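PDB 2XPZ: leucine aminopeptidase 2 from Saccharomyces cerevisiae, which cleaves di- and tripeptides as a zinc-dependent aminopeptidase of the M1 family and, in vitro, hydrolyses epoxides such as leukotriene A4 at a low rate. Local coordinates for residues L146-A151 against D380-F385; D159-K164 against C315-F320. All coordinates share one frame; numbering follows the deposited sequence.

Contact 1: residues L146-A151 against D380-F385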
ATOM      1  N   LEU A 146      -7.770   3.849  -6.145  1.00 30.54           N
ATOM      2  CA  LEU A 146      -8.410   3.106  -7.213  1.00 24.55           C
ATOM      3  C   LEU A 146      -8.280   1.582  -7.092  1.00 26.33           C
ATOM      4  O   LEU A 146      -9.156   0.835  -7.555  1.00 36.13           O
ATOM      5  CB  LEU A 146      -7.893   3.584  -8.578  1.00 17.13           C
ATOM      6  CG  LEU A 146      -8.762   4.618  -9.299  1.00 16.29           C
ATOM      7  CD1 LEU A 146      -9.302   5.680  -8.342  1.00 22.69           C
ATOM      8  CD2 LEU A 146      -8.017   5.260 -10.449  1.00  8.79           C
ATOM      9  N   GLU A 147      -7.189   1.113  -6.502  1.00 21.31           N
ATOM     10  CA  GLU A 147      -6.995  -0.322  -6.290  1.00 23.39           C
ATOM     11  C   GLU A 147      -8.096  -0.895  -5.393  1.00 30.06           C
ATOM     12  O   GLU A 147      -8.431  -0.294  -4.369  1.00 40.90           O
ATOM     13  CB  GLU A 147      -5.619  -0.545  -5.659  1.00 27.54           C
ATOM     14  CG  GLU A 147      -5.086  -1.968  -5.771  1.00 24.12           C
ATOM     15  CD  GLU A 147      -3.641  -2.110  -5.341  1.00 27.26           C
ATOM     16  OE1 GLU A 147      -3.234  -1.514  -4.335  1.00 34.44           O
ATOM     17  OE2 GLU A 147      -2.895  -2.825  -6.028  1.00 29.80           O
ATOM     18  N   ALA A 148      -8.664  -2.044  -5.765  1.00 24.35           N
ATOM     19  CA  ALA A 148      -8.231  -2.819  -6.930  1.00 20.43           C
ATOM     20  C   ALA A 148      -9.075  -2.623  -8.191  1.00 16.10           C
ATOM     21  O   ALA A 148      -8.530  -2.589  -9.281  1.00 23.20           O
ATOM     22  CB  ALA A 148      -8.157  -4.302  -6.579  1.00 19.23           C
ATOM     23  N   ILE A 149     -10.393  -2.526  -8.042  1.00 14.13           N
ATOM     24  CA  ILE A 149     -11.289  -2.318  -9.173  1.00 15.82           C
ATOM     25  C   ILE A 149     -12.174  -1.095  -8.968  1.00 22.73           C
ATOM     26  O   ILE A 149     -13.369  -1.130  -9.239  1.00 21.76           O
ATOM     27  CB  ILE A 149     -12.208  -3.526  -9.418  1.00  9.34           C
ATOM     28  CG1 ILE A 149     -13.102  -3.774  -8.203  1.00 15.14           C
ATOM     29  CG2 ILE A 149     -11.401  -4.748  -9.767  1.00 13.57           C
ATOM     30  CD1 ILE A 149     -14.260  -4.691  -8.486  1.00 21.31           C
ATOM     31  N   HIS A 150     -11.593  -0.007  -8.487  1.00 23.32           N
ATOM     32  CA  HIS A 150     -12.387   1.190  -8.251  1.00 23.85           C
ATOM     33  C   HIS A 150     -12.230   2.192  -9.373  1.00 16.63           C
ATOM     34  O   HIS A 150     -12.948   3.184  -9.427  1.00 14.53           O
ATOM     35  CB  HIS A 150     -12.028   1.839  -6.917  1.00 23.60           C
ATOM     36  CG  HIS A 150     -12.523   1.082  -5.727  1.00 29.61           C
ATOM     37  ND1 HIS A 150     -13.866   0.840  -5.510  1.00 35.82           N
ATOM     38  CD2 HIS A 150     -11.868   0.520  -4.689  1.00 35.21           C
ATOM     39  CE1 HIS A 150     -14.009   0.157  -4.393  1.00 45.28           C
ATOM     40  NE2 HIS A 150     -12.812  -0.052  -3.871  1.00 42.49           N
ATOM     41  N   ALA A 151     -11.291   1.938 -10.272  1.00 12.50           N
ATOM     42  CA  ALA A 151     -11.071   2.866 -11.381  1.00 24.19           C
ATOM     43  C   ALA A 151     -12.331   2.989 -12.230  1.00 23.33           C
ATOM     44  O   ALA A 151     -12.634   4.058 -12.765  1.00 24.50           O
ATOM     45  CB  ALA A 151      -9.895   2.425 -12.231  1.00 26.46           C
ATOM     46  N   ASP A 380     -15.317 -10.286  -4.474  1.00 42.59           N
ATOM     47  CA  ASP A 380     -14.777  -8.949  -4.521  1.00 39.93           C
ATOM     48  C   ASP A 380     -13.283  -9.089  -4.465  1.00 36.58           C
ATOM     49  O   ASP A 380     -12.762  -9.771  -3.591  1.00 38.77           O
ATOM     50  CB  ASP A 380     -15.257  -8.126  -3.338  1.00 44.25           C
ATOM     51  CG  ASP A 380     -14.728  -6.708  -3.373  1.00 50.08           C
ATOM     52  OD1 ASP A 380     -14.051  -6.348  -4.361  1.00 54.34           O
ATOM     53  OD2 ASP A 380     -14.992  -5.949  -2.420  1.00 51.94           O
ATOM     54  N   PRO A 381     -12.585  -8.453  -5.408  1.00 32.87           N
ATOM     55  CA  PRO A 381     -11.131  -8.566  -5.454  1.00 31.67           C
ATOM     56  C   PRO A 381     -10.468  -8.138  -4.142  1.00 36.10           C
ATOM     57  O   PRO A 381      -9.312  -8.479  -3.938  1.00 38.31           O
ATOM     58  CB  PRO A 381     -10.755  -7.616  -6.589  1.00 26.20           C
ATOM     59  CG  PRO A 381     -11.951  -7.581  -7.444  1.00 23.42           C
ATOM     60  CD  PRO A 381     -13.108  -7.657  -6.528  1.00 26.00           C
ATOM     61  N   ASP A 382     -11.182  -7.421  -3.274  1.00 41.66           N
ATOM     62  CA  ASP A 382     -10.630  -6.949  -2.002  1.00 43.78           C
ATOM     63  C   ASP A 382     -10.291  -8.082  -1.017  1.00 51.42           C
ATOM     64  O   ASP A 382      -9.421  -7.927  -0.160  1.00 54.41           O
ATOM     65  CB  ASP A 382     -11.583  -5.947  -1.336  1.00 51.15           C
ATOM     66  CG  ASP A 382     -11.478  -4.543  -1.926  1.00 60.64           C
ATOM     67  OD1 ASP A 382     -10.659  -4.334  -2.846  1.00 66.97           O
ATOM     68  OD2 ASP A 382     -12.214  -3.641  -1.460  1.00 59.44           O
ATOM     69  N   ASP A 383     -10.979  -9.214  -1.124  1.00 55.71           N
ATOM     70  CA  ASP A 383     -10.704 -10.357  -0.255  1.00 52.26           C
ATOM     71  C   ASP A 383      -9.330 -10.934  -0.529  1.00 52.07           C
ATOM     72  O   ASP A 383      -8.746 -11.603   0.318  1.00 61.66           O
ATOM     73  CB  ASP A 383     -11.746 -11.443  -0.463  1.00 59.42           C
ATOM     74  CG  ASP A 383     -13.079 -11.073   0.114  1.00 69.59           C
ATOM     75  OD1 ASP A 383     -13.105 -10.588   1.266  1.00 75.25           O
ATOM     76  OD2 ASP A 383     -14.096 -11.272  -0.582  1.00 70.72           O
ATOM     77  N   ALA A 384      -8.831 -10.682  -1.730  1.00 50.46           N
ATOM     78  CA  ALA A 384      -7.494 -11.098  -2.132  1.00 53.29           C
ATOM     79  C   ALA A 384      -6.392 -10.230  -1.515  1.00 48.91           C
ATOM     80  O   ALA A 384      -5.212 -10.552  -1.619  1.00 44.75           O
ATOM     81  CB  ALA A 384      -7.377 -11.075  -3.650  1.00 53.02           C
ATOM     82  N   PHE A 385      -6.770  -9.120  -0.894  1.00 44.27           N
ATOM     83  CA  PHE A 385      -5.785  -8.233  -0.286  1.00 48.56           C
ATOM     84  C   PHE A 385      -5.685  -8.489   1.223  1.00 52.14           C
ATOM     85  O   PHE A 385      -6.535  -8.053   2.006  1.00 54.57           O
ATOM     86  CB  PHE A 385      -6.117  -6.759  -0.565  1.00 53.79           C
ATOM     87  CG  PHE A 385      -5.915  -6.325  -2.015  1.00 53.43           C
ATOM     88  CD1 PHE A 385      -5.343  -5.097  -2.306  1.00 49.80           C
ATOM     89  CD2 PHE A 385      -6.303  -7.127  -3.070  1.00 50.00           C
ATOM     90  CE1 PHE A 385      -5.164  -4.689  -3.604  1.00 40.47           C
ATOM     91  CE2 PHE A 385      -6.120  -6.712  -4.373  1.00 46.24           C
ATOM     92  CZ  PHE A 385      -5.550  -5.490  -4.634  1.00 40.62           C
TER
HETATM   93  O   HOH W   1     -10.773  -1.060  -2.131  1.00 33.41           O
HETATM   94  O   HOH W   2     -11.357  -2.790  -5.192  1.00 32.06           O
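Glu147 and Ala148 meet the ring of Phe385 where the substrate-binding loop of the M1 aminopeptidase N-terminal domain faces a 3-10 turn of the catalytic domain. A cis peptide bond joins Glu147 to Ala148, and the methyl of Ala148 lies 3.5 Å, CB to CZ, from Phe385. A chi1 of -162° swings CG of Glu147 beside its own carbonyl carbon, and the extended chain brings CG and CD to the CE1–CZ edge of the ring, CD 3.5 Å from CE1 of Phe385, with carboxylate and ring planes 84° apart. Glu147 is a substrate-binding residue; its side chain approaches that of Glu277, comes within about 6 Å of the zinc ion at nearest atoms, and also touches Phe320 and Tyr205. Were this side chain cut back to an alanine, the CE1 edge of Phe385 would probably lose its packing partner, and a substrate its contact with this acid.

Farther along, a chi1 of 62° sets CG1 of Ile149 between backbone N and carbonyl carbon; the side chain crosses Pro381 at about a right angle, with CG1, CG2 and CD1 all within 4.0 Å of CG of the proline. Water bridges the polar side. Asp382 spends its two carboxylate oxygens on different waters: the one at OD2 also bonds NE2 of His150, in the plane of the imidazole, and more weakly the carbonyl of Glu147, while ND1 of that histidine is held by Thr125. The other donates to OD1 of Asp382 at 2.9 Å and accepts from the backbone N of Ala148, also at 2.9 Å.

Contact 2: residues D159-K164 against C315-F320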
ATOM      1  N   ASP A 159     -11.097  -2.127 -16.799  1.00 17.34           N
ATOM      2  CA  ASP A 159     -10.590  -2.023 -15.443  1.00 14.65           C
ATOM      3  C   ASP A 159      -9.926  -3.321 -15.012  1.00 13.92           C
ATOM      4  O   ASP A 159     -10.454  -4.058 -14.182  1.00 13.73           O
ATOM      5  CB  ASP A 159     -11.725  -1.651 -14.493  1.00 22.38           C
ATOM      6  CG  ASP A 159     -11.230  -1.272 -13.133  1.00 30.72           C
ATOM      7  OD1 ASP A 159      -9.999  -1.239 -12.946  1.00 28.58           O
ATOM      8  OD2 ASP A 159     -12.073  -1.007 -12.256  1.00 41.03           O
ATOM      9  N   THR A 160      -8.766  -3.597 -15.590  1.00 11.94           N
ATOM     10  CA  THR A 160      -8.038  -4.816 -15.314  1.00 10.30           C
ATOM     11  C   THR A 160      -6.553  -4.540 -15.437  1.00 17.88           C
ATOM     12  O   THR A 160      -6.134  -3.826 -16.339  1.00 22.75           O
ATOM     13  CB  THR A 160      -8.370  -5.896 -16.320  1.00 11.15           C
ATOM     14  OG1 THR A 160      -7.429  -6.961 -16.171  1.00 15.17           O
ATOM     15  CG2 THR A 160      -8.269  -5.362 -17.742  1.00 22.50           C
ATOM     16  N   PRO A 161      -5.741  -5.120 -14.540  1.00 16.28           N
ATOM     17  CA  PRO A 161      -4.288  -4.905 -14.552  1.00 10.34           C
ATOM     18  C   PRO A 161      -3.603  -5.445 -15.822  1.00 12.27           C
ATOM     19  O   PRO A 161      -2.422  -5.178 -16.030  1.00 14.79           O
ATOM     20  CB  PRO A 161      -3.804  -5.670 -13.313  1.00  7.73           C
ATOM     21  CG  PRO A 161      -5.029  -5.937 -12.510  1.00 10.94           C
ATOM     22  CD  PRO A 161      -6.161  -6.019 -13.457  1.00 15.10           C
ATOM     23  N   SER A 162      -4.322  -6.189 -16.654  1.00 11.79           N
ATOM     24  CA  SER A 162      -3.724  -6.742 -17.873  1.00 18.92           C
ATOM     25  C   SER A 162      -3.797  -5.765 -19.036  1.00 19.84           C
ATOM     26  O   SER A 162      -3.150  -5.962 -20.062  1.00 19.39           O
ATOM     27  CB  SER A 162      -4.378  -8.074 -18.252  1.00 18.50           C
ATOM     28  OG  SER A 162      -5.734  -8.088 -17.866  1.00 19.16           O
ATOM     29  N   VAL A 163      -4.598  -4.718 -18.865  1.00 24.74           N
ATOM     30  CA  VAL A 163      -4.671  -3.635 -19.837  1.00 26.32           C
ATOM     31  C   VAL A 163      -3.873  -2.442 -19.332  1.00 28.34           C
ATOM     32  O   VAL A 163      -4.241  -1.806 -18.343  1.00 24.97           O
ATOM     33  CB  VAL A 163      -6.111  -3.171 -20.075  1.00  4.65           C
ATOM     34  CG1 VAL A 163      -6.119  -1.938 -20.942  1.00  4.50           C
ATOM     35  CG2 VAL A 163      -6.935  -4.268 -20.716  1.00  5.13           C
ATOM     36  N   LYS A 164      -2.773  -2.142 -20.006  1.00 27.35           N
ATOM     37  CA  LYS A 164      -1.976  -0.984 -19.654  1.00 23.18           C
ATOM     38  C   LYS A 164      -1.926  -0.028 -20.842  1.00 22.44           C
ATOM     39  O   LYS A 164      -1.755  -0.466 -21.971  1.00 25.83           O
ATOM     40  CB  LYS A 164      -0.579  -1.423 -19.223  1.00 24.42           C
ATOM     41  CG  LYS A 164      -0.572  -2.215 -17.919  1.00 19.37           C
ATOM     42  CD  LYS A 164       0.788  -2.193 -17.245  1.00 19.01           C
ATOM     43  CE  LYS A 164       1.673  -3.307 -17.739  1.00 20.36           C
ATOM     44  NZ  LYS A 164       2.900  -3.397 -16.917  1.00 25.61           N
ATOM     45  N   CYS A 315      -1.461  -9.630 -13.844  1.00 16.73           N
ATOM     46  CA  CYS A 315      -2.527  -9.539 -14.838  1.00 13.89           C
ATOM     47  C   CYS A 315      -3.909  -9.620 -14.203  1.00 13.36           C
ATOM     48  O   CYS A 315      -4.906  -9.239 -14.806  1.00 13.11           O
ATOM     49  CB  CYS A 315      -2.381 -10.651 -15.881  1.00 14.06           C
ATOM     50  SG  CYS A 315      -2.429 -12.336 -15.177  1.00 55.07           S
ATOM     51  N   SER A 316      -3.973 -10.155 -12.992  1.00 22.42           N
ATOM     52  CA  SER A 316      -5.248 -10.259 -12.303  1.00 23.81           C
ATOM     53  C   SER A 316      -5.055 -10.245 -10.811  1.00 21.08           C
ATOM     54  O   SER A 316      -3.942 -10.340 -10.316  1.00 28.34           O
ATOM     55  CB  SER A 316      -6.024 -11.512 -12.726  1.00 20.88           C
ATOM     56  OG  SER A 316      -5.245 -12.692 -12.602  1.00 23.37           O
ATOM     57  N   TRP A 317      -6.156 -10.109 -10.097  1.00 17.98           N
ATOM     58  CA  TRP A 317      -6.085 -10.105  -8.662  1.00 15.88           C
ATOM     59  C   TRP A 317      -6.070 -11.527  -8.139  1.00 25.25           C
ATOM     60  O   TRP A 317      -6.131 -11.754  -6.937  1.00 40.06           O
ATOM     61  CB  TRP A 317      -7.216  -9.273  -8.095  1.00 14.83           C
ATOM     62  CG  TRP A 317      -7.258  -7.929  -8.753  1.00 23.37           C
ATOM     63  CD1 TRP A 317      -8.258  -7.433  -9.529  1.00 29.20           C
ATOM     64  CD2 TRP A 317      -6.231  -6.921  -8.726  1.00 22.18           C
ATOM     65  NE1 TRP A 317      -7.932  -6.176  -9.973  1.00 25.66           N
ATOM     66  CE2 TRP A 317      -6.697  -5.843  -9.498  1.00 23.20           C
ATOM     67  CE3 TRP A 317      -4.974  -6.832  -8.126  1.00 23.44           C
ATOM     68  CZ2 TRP A 317      -5.944  -4.678  -9.672  1.00 15.11           C
ATOM     69  CZ3 TRP A 317      -4.234  -5.684  -8.310  1.00 15.61           C
ATOM     70  CH2 TRP A 317      -4.722  -4.622  -9.077  1.00 13.77           C
ATOM     71  N   ASN A 318      -5.961 -12.486  -9.053  1.00 19.08           N
ATOM     72  CA  ASN A 318      -5.646 -13.857  -8.673  1.00 19.92           C
ATOM     73  C   ASN A 318      -4.146 -14.022  -8.533  1.00 30.76           C
ATOM     74  O   ASN A 318      -3.670 -14.990  -7.940  1.00 39.35           O
ATOM     75  CB  ASN A 318      -6.120 -14.856  -9.728  1.00 28.25           C
ATOM     76  CG  ASN A 318      -7.592 -15.182  -9.620  1.00 31.57           C
ATOM     77  OD1 ASN A 318      -8.288 -14.726  -8.712  1.00 30.54           O
ATOM     78  ND2 ASN A 318      -8.078 -15.980 -10.562  1.00 34.59           N
ATOM     79  N   HIS A 319      -3.394 -13.093  -9.107  1.00 29.16           N
ATOM     80  CA  HIS A 319      -1.945 -13.240  -9.147  1.00 36.19           C
ATOM     81  C   HIS A 319      -1.274 -12.026  -8.556  1.00 29.38           C
ATOM     82  O   HIS A 319      -0.183 -11.633  -8.955  1.00 25.11           O
ATOM     83  CB  HIS A 319      -1.473 -13.522 -10.572  1.00 41.07           C
ATOM     84  CG  HIS A 319      -1.968 -14.826 -11.109  1.00 36.73           C
ATOM     85  ND1 HIS A 319      -1.163 -15.946 -11.212  1.00 40.08           N
ATOM     86  CD2 HIS A 319      -3.189 -15.209 -11.535  1.00 29.59           C
ATOM     87  CE1 HIS A 319      -1.866 -16.944 -11.698  1.00 40.33           C
ATOM     88  NE2 HIS A 319      -3.102 -16.530 -11.904  1.00 33.94           N
ATOM     89  N   PHE A 320      -1.949 -11.468  -7.564  1.00 25.44           N
ATOM     90  CA  PHE A 320      -1.550 -10.239  -6.924  1.00 23.98           C
ATOM     91  C   PHE A 320      -0.206 -10.348  -6.210  1.00 34.89           C
ATOM     92  O   PHE A 320       0.461  -9.336  -5.995  1.00 33.34           O
ATOM     93  CB  PHE A 320      -2.643  -9.820  -5.949  1.00 25.43           C
ATOM     94  CG  PHE A 320      -2.405  -8.500  -5.310  1.00 32.03           C
ATOM     95  CD1 PHE A 320      -2.087  -7.399  -6.076  1.00 33.44           C
ATOM     96  CD2 PHE A 320      -2.521  -8.353  -3.942  1.00 33.65           C
ATOM     97  CE1 PHE A 320      -1.875  -6.184  -5.490  1.00 31.76           C
ATOM     98  CE2 PHE A 320      -2.312  -7.136  -3.356  1.00 33.41           C
ATOM     99  CZ  PHE A 320      -1.991  -6.051  -4.127  1.00 27.11           C
TER
HETATM  100  O   HOH W   3      -9.749  -6.306 -12.441  1.00 15.92           O
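Pro161 sets its CG over one face of the Trp317 indole, and the chain leading to it starts at Asp159, whose carbonyl accepts at 2.9 Å from a water that in turn accepts, weakly, from NE1 of Trp317; the carboxylate of Asp159 forms a salt bridge with Arg152. Thr160 starts a type I turn that runs to Val163. Its OG1, anti to the backbone N (chi1 168°), accepts from the backbone N of Ser162 at 3.2 Å, closing an ST turn, and also bonds Asp18. At the corner of this turn, Pro161 CG stands 3.6 Å from the centroid of the six-membered ring of Trp317, 29° off its normal, in a CH-pi contact displaced toward the CZ2 rim. OG of Ser162 has two acceptors within reach of its one proton, Thr160 OG1 at 2.6 Å and Cys315 O at 3.4 Å, and any bond to the carbonyl would be weak. The side chain of Trp317 also comes within about 4 Å, nearest atoms, of that of the substrate-binding Glu147. Cohesion between the N-terminal and catalytic domains here probably rests more on apolar and CH-pi packing than on the thin polar links at its margin.

Contacts 1 and 2 are centred 10 Å apart and draw on the same pair of regions. Residues 146-151 and 159-164 both belong to the loop between strands 141-144 and 165-172 of the N-terminal domain, whereas 315-320 leads into helix 321-339 and 380-385 precedes helix 387-403, both in the catalytic domain. Both segments of contact 2 fall in sequence between those of contact 1. The two also touch directly: Phe385 and Phe320 stack, and Ala148 O lies 3.3 Å from Trp317 CZ2. The loop carrying the substrate-binding Glu147 thus meets the catalytic domain at two places close to the zinc site.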